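PDB 3LID: putative sensory box/GGDEF family protein from Vibrio parahaemolyticus, which probably makes cyclic di-GMP from two molecules of GTP, the present chain being the extracellular sensor domain, of PDC fold, that precedes its intracellular part. Local coordinates for residues 67-72 with 93-98; 186-191 with 276-281. One frame throughout, in Å; residues are numbered along the deposited sequence.

Contact 1 (67-72 with 93-98)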
loop_
_atom_site.group_PDB
_atom_site.type_symbol
_atom_site.label_atom_id
_atom_site.label_comp_id
_atom_site.label_asym_id
_atom_site.label_seq_id
_atom_site.Cartn_x
_atom_site.Cartn_y
_atom_site.Cartn_z
ATOM N N ASN A 67 -6.905 10.447 -20.987
ATOM C CA ASN A 67 -5.904 11.520 -20.826
ATOM C C ASN A 67 -5.977 12.107 -19.436
ATOM O O ASN A 67 -4.932 12.427 -18.849
ATOM C CB ASN A 67 -6.106 12.601 -21.919
ATOM C CG ASN A 67 -5.680 12.080 -23.280
ATOM O OD1 ASN A 67 -5.049 11.062 -23.348
ATOM N ND2 ASN A 67 -6.083 12.739 -24.359
ATOM N N MET A 68 -7.203 12.281 -18.907
ATOM C CA MET A 68 -7.355 12.813 -17.578
ATOM C C MET A 68 -6.758 11.848 -16.545
ATOM O O MET A 68 -5.949 12.264 -15.646
ATOM C CB MET A 68 -8.847 13.045 -17.298
ATOM C CG MET A 68 -9.176 13.822 -16.038
ATOM S SD MET A 68 -9.349 12.852 -14.550
ATOM C CE MET A 68 -11.040 12.085 -14.700
ATOM N N TRP A 69 -7.138 10.565 -16.631
ATOM C CA TRP A 69 -6.616 9.607 -15.653
ATOM C C TRP A 69 -5.089 9.480 -15.764
ATOM O O TRP A 69 -4.445 9.278 -14.751
ATOM C CB TRP A 69 -7.289 8.253 -15.871
ATOM C CG TRP A 69 -8.643 8.230 -15.310
ATOM C CD1 TRP A 69 -9.359 9.275 -14.755
ATOM C CD2 TRP A 69 -9.528 7.094 -15.278
ATOM N NE1 TRP A 69 -10.595 8.825 -14.340
ATOM C CE2 TRP A 69 -10.689 7.490 -14.611
ATOM C CE3 TRP A 69 -9.386 5.773 -15.680
ATOM C CZ2 TRP A 69 -11.780 6.617 -14.402
ATOM C CZ3 TRP A 69 -10.427 4.872 -15.446
ATOM C CH2 TRP A 69 -11.618 5.319 -14.821
ATOM N N SER A 70 -4.517 9.534 -16.966
ATOM C CA SER A 70 -3.091 9.463 -17.113
ATOM C C SER A 70 -2.483 10.674 -16.390
ATOM O O SER A 70 -1.411 10.503 -15.744
ATOM C CB SER A 70 -2.723 9.497 -18.596
ATOM O OG SER A 70 -3.185 8.297 -19.240
ATOM N N SER A 71 -3.069 11.866 -16.579
ATOM C CA SER A 71 -2.562 13.070 -15.867
ATOM C C SER A 71 -2.633 12.910 -14.374
ATOM O O SER A 71 -1.720 13.346 -13.635
ATOM C CB SER A 71 -3.359 14.318 -16.319
ATOM O OG SER A 71 -3.103 14.575 -17.711
ATOM N N VAL A 72 -3.747 12.362 -13.889
ATOM C CA VAL A 72 -3.912 12.192 -12.429
ATOM C C VAL A 72 -2.820 11.175 -11.947
ATOM O O VAL A 72 -2.237 11.376 -10.847
ATOM C CB VAL A 72 -5.343 11.669 -12.054
ATOM C CG1 VAL A 72 -5.376 11.245 -10.582
ATOM C CG2 VAL A 72 -6.346 12.779 -12.329
ATOM N N VAL A 93 -11.875 0.597 -19.110
ATOM C CA VAL A 93 -10.920 1.724 -19.184
ATOM C C VAL A 93 -9.795 1.316 -18.271
ATOM O O VAL A 93 -10.049 0.890 -17.137
ATOM C CB VAL A 93 -11.463 3.049 -18.660
ATOM C CG1 VAL A 93 -10.431 4.141 -18.967
ATOM C CG2 VAL A 93 -12.792 3.437 -19.418
ATOM N N ARG A 94 -8.566 1.344 -18.784
ATOM C CA ARG A 94 -7.463 0.890 -17.931
ATOM C C ARG A 94 -6.224 1.764 -18.185
ATOM O O ARG A 94 -5.622 1.702 -19.275
ATOM C CB ARG A 94 -7.127 -0.559 -18.322
ATOM C CG ARG A 94 -5.949 -1.137 -17.544
ATOM C CD ARG A 94 -5.878 -2.660 -17.720
ATOM N NE ARG A 94 -4.797 -3.187 -16.901
ATOM C CZ ARG A 94 -3.900 -4.106 -17.298
ATOM N NH1 ARG A 94 -3.917 -4.660 -18.530
ATOM N NH2 ARG A 94 -2.936 -4.466 -16.423
ATOM N N ILE A 95 -5.889 2.580 -17.188
ATOM C CA ILE A 95 -4.660 3.396 -17.292
ATOM C C ILE A 95 -3.687 2.698 -16.388
ATOM O O ILE A 95 -4.031 2.336 -15.275
ATOM C CB ILE A 95 -4.979 4.831 -16.802
ATOM C CG1 ILE A 95 -5.878 5.599 -17.837
ATOM C CG2 ILE A 95 -3.723 5.612 -16.392
ATOM C CD1 ILE A 95 -5.616 5.438 -19.198
ATOM N N LYS A 96 -2.461 2.575 -16.878
ATOM C CA LYS A 96 -1.355 1.960 -16.087
ATOM C C LYS A 96 -0.301 3.041 -15.917
ATOM O O LYS A 96 -0.097 3.866 -16.827
ATOM C CB LYS A 96 -0.722 0.741 -16.795
ATOM C CG LYS A 96 -1.798 -0.346 -16.999
ATOM C CD LYS A 96 -1.200 -1.437 -17.782
ATOM C CE LYS A 96 -0.202 -2.216 -16.812
ATOM N NZ LYS A 96 0.267 -3.542 -17.421
ATOM N N TYR A 97 0.387 3.007 -14.759
ATOM C CA TYR A 97 1.406 4.033 -14.490
ATOM C C TYR A 97 2.620 3.317 -13.939
ATOM O O TYR A 97 2.522 2.351 -13.107
ATOM C CB TYR A 97 0.849 5.077 -13.487
ATOM C CG TYR A 97 1.957 5.998 -12.968
ATOM C CD1 TYR A 97 2.473 7.004 -13.800
ATOM C CD2 TYR A 97 2.425 5.841 -11.673
ATOM C CE1 TYR A 97 3.453 7.875 -13.331
ATOM C CE2 TYR A 97 3.431 6.698 -11.153
ATOM C CZ TYR A 97 3.907 7.703 -11.998
ATOM O OH TYR A 97 4.888 8.531 -11.479
ATOM N N ASP A 98 3.797 3.784 -14.378
ATOM C CA ASP A 98 5.020 3.146 -13.951
ATOM C C ASP A 98 5.875 4.208 -13.220
ATOM O O ASP A 98 6.292 5.162 -13.854
ATOM C CB ASP A 98 5.857 2.743 -15.192
ATOM C CG ASP A 98 7.215 2.128 -14.795
ATOM O OD1 ASP A 98 7.263 1.044 -14.191
ATOM O OD2 ASP A 98 8.245 2.705 -15.180
#
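Trp69 reaches from the helix to the strand and meets two residues there, each in a different way. The far corner of its six-membered ring arrives at Val93, whose side chain lies at about a right angle to it: CZ3 of Trp69 is 3.6 Å from CG1 of Val93, and CE3 of Trp69 is 3.8 Å from the same methyl. Ile95 instead sits beside the root of the indole, near the ring plane at its edge, its CG1 3.6 Å from CB of Trp69. What directs the indole this way is a first torsion of -78°, which turns CG away from the carbonyl carbon of Trp69.

Helix 59-76 here covers one side of the antiparallel sheet of a PDC domain, a fold in which helices flank a central sheet. The axes of 67-72 and 93-98 point broadly the same way, at 27° to each other, with a closest approach of 8.5 Å. Phe84 and Ile82 of the neighbouring strand also touch the indole and join it to a second strand of the sheet.

Ser70, the next residue of the helix, meets the branches of Ile95 beside Trp69. CG2 of Ile95 packs 4.0 Å from CA of Ser70, while CD1 of Ile95 lies 3.8 Å from OG of Ser70. That hydroxyl is hydrogen-bonded to Glu66 O, one turn back, which lets a polar group lie buried against methyls.

Contact 2 (186-191 with 276-281); sequences VRDFHI and ATRDIN
The carbonyl oxygen of Val186 receives NH2 of Arg278 in a short hydrogen bond of 2.6 Å. Its donor lies in the carbonyl plane, but the bond is bent, with 137° at the hydrogen, and the oxygen stands 19° out of the guanidinium plane. The arginine chain, extended at chi2, bends at chi3 (54°) and turns again at chi4, bringing an edge to Val186 and a face to Arg187 O. Arg187 O lies 3.8 Å above that face, over its centre, and accepts a hydrogen bond from Arg275 NH1. On a third approach, CB of Asp188 comes within 3.4 Å of Arg278 NH1.

Asp188 and Phe189 both face Ser184 in a G1 beta bulge, where the turn after strand 183-184 enters strand 189-195. The contact thus ties this turn to the segment between the last two helices of the modelled chain.

The carboxylate of Asp188 bonds to Tyr183 OH through OD1, and its OD2 stays 4.4 Å from Arg278 NH1, beyond a salt bridge. One carbonyl bond, the carbonyl over its face and a longer-range share from Asp188 probably offset the positive charge of Arg278, whose NE has Arg275 close by.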
loop_
_atom_site.group_PDB
_atom_site.type_symbol
_atom_site.label_atom_id
_atom_site.label_comp_id
_atom_site.label_asym_id
_atom_site.label_seq_id
_atom_site.Cartn_x
_atom_site.Cartn_y
_atom_site.Cartn_z
ATOM N N VAL A 186 17.362 10.872 8.178
ATOM C CA VAL A 186 17.859 11.591 9.321
ATOM C C VAL A 186 18.089 10.661 10.508
ATOM O O VAL A 186 19.177 10.694 11.115
ATOM C CB VAL A 186 17.027 12.800 9.688
ATOM C CG1 VAL A 186 17.745 13.546 10.773
ATOM C CG2 VAL A 186 16.888 13.744 8.447
ATOM N N ARG A 187 17.118 9.792 10.824
ATOM C CA ARG A 187 17.327 8.829 11.919
ATOM C C ARG A 187 17.953 7.501 11.490
ATOM O O ARG A 187 18.275 6.708 12.345
ATOM C CB ARG A 187 16.044 8.565 12.712
ATOM C CG ARG A 187 15.440 9.789 13.342
ATOM C CD ARG A 187 14.260 9.356 14.249
ATOM N NE ARG A 187 13.447 10.418 14.871
ATOM C CZ ARG A 187 13.780 10.974 16.029
ATOM N NH1 ARG A 187 14.926 10.624 16.638
ATOM N NH2 ARG A 187 13.032 11.889 16.580
ATOM N N ASP A 188 18.105 7.287 10.181
ATOM C CA ASP A 188 18.665 6.059 9.606
ATOM C C ASP A 188 17.929 4.857 10.150
ATOM O O ASP A 188 18.535 3.926 10.678
ATOM C CB ASP A 188 20.194 5.956 9.853
ATOM C CG ASP A 188 20.820 4.735 9.197
ATOM O OD1 ASP A 188 20.439 4.436 8.049
ATOM O OD2 ASP A 188 21.703 4.066 9.808
ATOM N N PHE A 189 16.606 4.843 9.999
ATOM C CA PHE A 189 15.876 3.667 10.333
ATOM C C PHE A 189 15.089 3.142 9.079
ATOM O O PHE A 189 14.577 3.957 8.316
ATOM C CB PHE A 189 14.795 4.016 11.340
ATOM C CG PHE A 189 15.269 4.171 12.748
ATOM C CD1 PHE A 189 16.056 3.194 13.358
ATOM C CD2 PHE A 189 14.862 5.281 13.481
ATOM C CE1 PHE A 189 16.418 3.347 14.737
ATOM C CE2 PHE A 189 15.253 5.441 14.858
ATOM C CZ PHE A 189 15.984 4.472 15.458
ATOM N N HIS A 190 14.990 1.827 8.977
ATOM C CA HIS A 190 14.092 1.167 7.985
ATOM C C HIS A 190 12.827 0.685 8.649
ATOM O O HIS A 190 12.880 -0.065 9.609
ATOM C CB HIS A 190 14.793 0.023 7.334
ATOM C CG HIS A 190 15.940 0.440 6.448
ATOM N ND1 HIS A 190 15.777 0.739 5.104
ATOM C CD2 HIS A 190 17.265 0.611 6.714
ATOM C CE1 HIS A 190 16.958 1.053 4.575
ATOM N NE2 HIS A 190 17.872 0.999 5.536
ATOM N N ILE A 191 11.662 1.092 8.129
ATOM C CA ILE A 191 10.460 0.594 8.760
ATOM C C ILE A 191 9.967 -0.564 7.920
ATOM O O ILE A 191 9.910 -0.432 6.700
ATOM C CB ILE A 191 9.411 1.707 8.891
ATOM C CG1 ILE A 191 9.934 2.784 9.834
ATOM C CG2 ILE A 191 7.953 1.112 9.252
ATOM C CD1 ILE A 191 9.005 3.870 10.080
ATOM N N ALA A 276 25.969 3.832 17.895
ATOM C CA ALA A 276 26.711 4.504 18.953
ATOM C C ALA A 276 27.585 5.568 18.263
ATOM O O ALA A 276 27.730 6.697 18.731
ATOM C CB ALA A 276 27.578 3.499 19.757
ATOM N N THR A 277 28.130 5.213 17.109
ATOM C CA THR A 277 29.026 6.130 16.440
ATOM C C THR A 277 28.304 7.380 15.858
ATOM O O THR A 277 28.912 8.433 15.739
ATOM C CB THR A 277 29.924 5.389 15.423
ATOM O OG1 THR A 277 29.125 4.527 14.613
ATOM C CG2 THR A 277 30.957 4.525 16.162
ATOM N N ARG A 278 26.997 7.278 15.600
ATOM C CA ARG A 278 26.269 8.285 14.799
ATOM C C ARG A 278 26.650 9.745 14.995
ATOM O O ARG A 278 26.585 10.258 16.103
ATOM C CB ARG A 278 24.759 8.137 15.005
ATOM C CG ARG A 278 24.169 7.001 14.219
ATOM C CD ARG A 278 22.668 6.850 14.442
ATOM N NE ARG A 278 21.893 8.067 14.189
ATOM C CZ ARG A 278 21.604 8.549 12.982
ATOM N NH1 ARG A 278 22.073 7.963 11.899
ATOM N NH2 ARG A 278 20.864 9.652 12.868
ATOM N N ASP A 279 27.004 10.424 13.900
ATOM C CA ASP A 279 27.358 11.851 13.953
ATOM C C ASP A 279 26.755 12.482 12.702
ATOM O O ASP A 279 26.611 11.840 11.627
ATOM C CB ASP A 279 28.902 12.009 14.033
ATOM C CG ASP A 279 29.394 13.491 14.245
ATOM O OD1 ASP A 279 30.003 13.816 15.335
ATOM O OD2 ASP A 279 29.247 14.293 13.288
ATOM N N ILE A 280 26.349 13.739 12.840
ATOM C CA ILE A 280 25.755 14.463 11.718
ATOM C C ILE A 280 26.575 14.224 10.460
ATOM O O ILE A 280 26.033 14.166 9.357
ATOM C CB ILE A 280 25.685 15.967 12.015
ATOM C CG1 ILE A 280 24.904 16.690 10.916
ATOM C CG2 ILE A 280 27.104 16.543 12.179
ATOM C CD1 ILE A 280 23.426 16.335 10.865
ATOM N N ASN A 281 27.883 14.050 10.615
ATOM C CA ASN A 281 28.757 13.910 9.435
ATOM C C ASN A 281 28.470 12.646 8.632
ATOM O O ASN A 281 28.835 12.527 7.461
ATOM C CB ASN A 281 30.237 13.938 9.833
ATOM C CG ASN A 281 31.136 14.433 8.687
ATOM O OD1 ASN A 281 32.356 14.419 8.806
ATOM N ND2 ASN A 281 30.526 14.884 7.585
#

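How the contacts relate
The two contacts illustrate how one elongated sensor chain is held together by different means in different places. Contact 1 belongs to the first sheet, which holds strand 91-98, and is a buried apolar interface; contact 2 borders the second sheet, which holds strand 189-195, and is a polar junction at the surface. Their centres are 38 Å apart and their nearest atoms about 20 Å, so neither touches the other. They follow one another along the chain, contact 1 closing before contact 2 opens. Contact 2 joins the turn leading into strand 189-195 to the C-terminal part of the chain, which in the whole protein probably leads on toward the membrane and the GGDEF part.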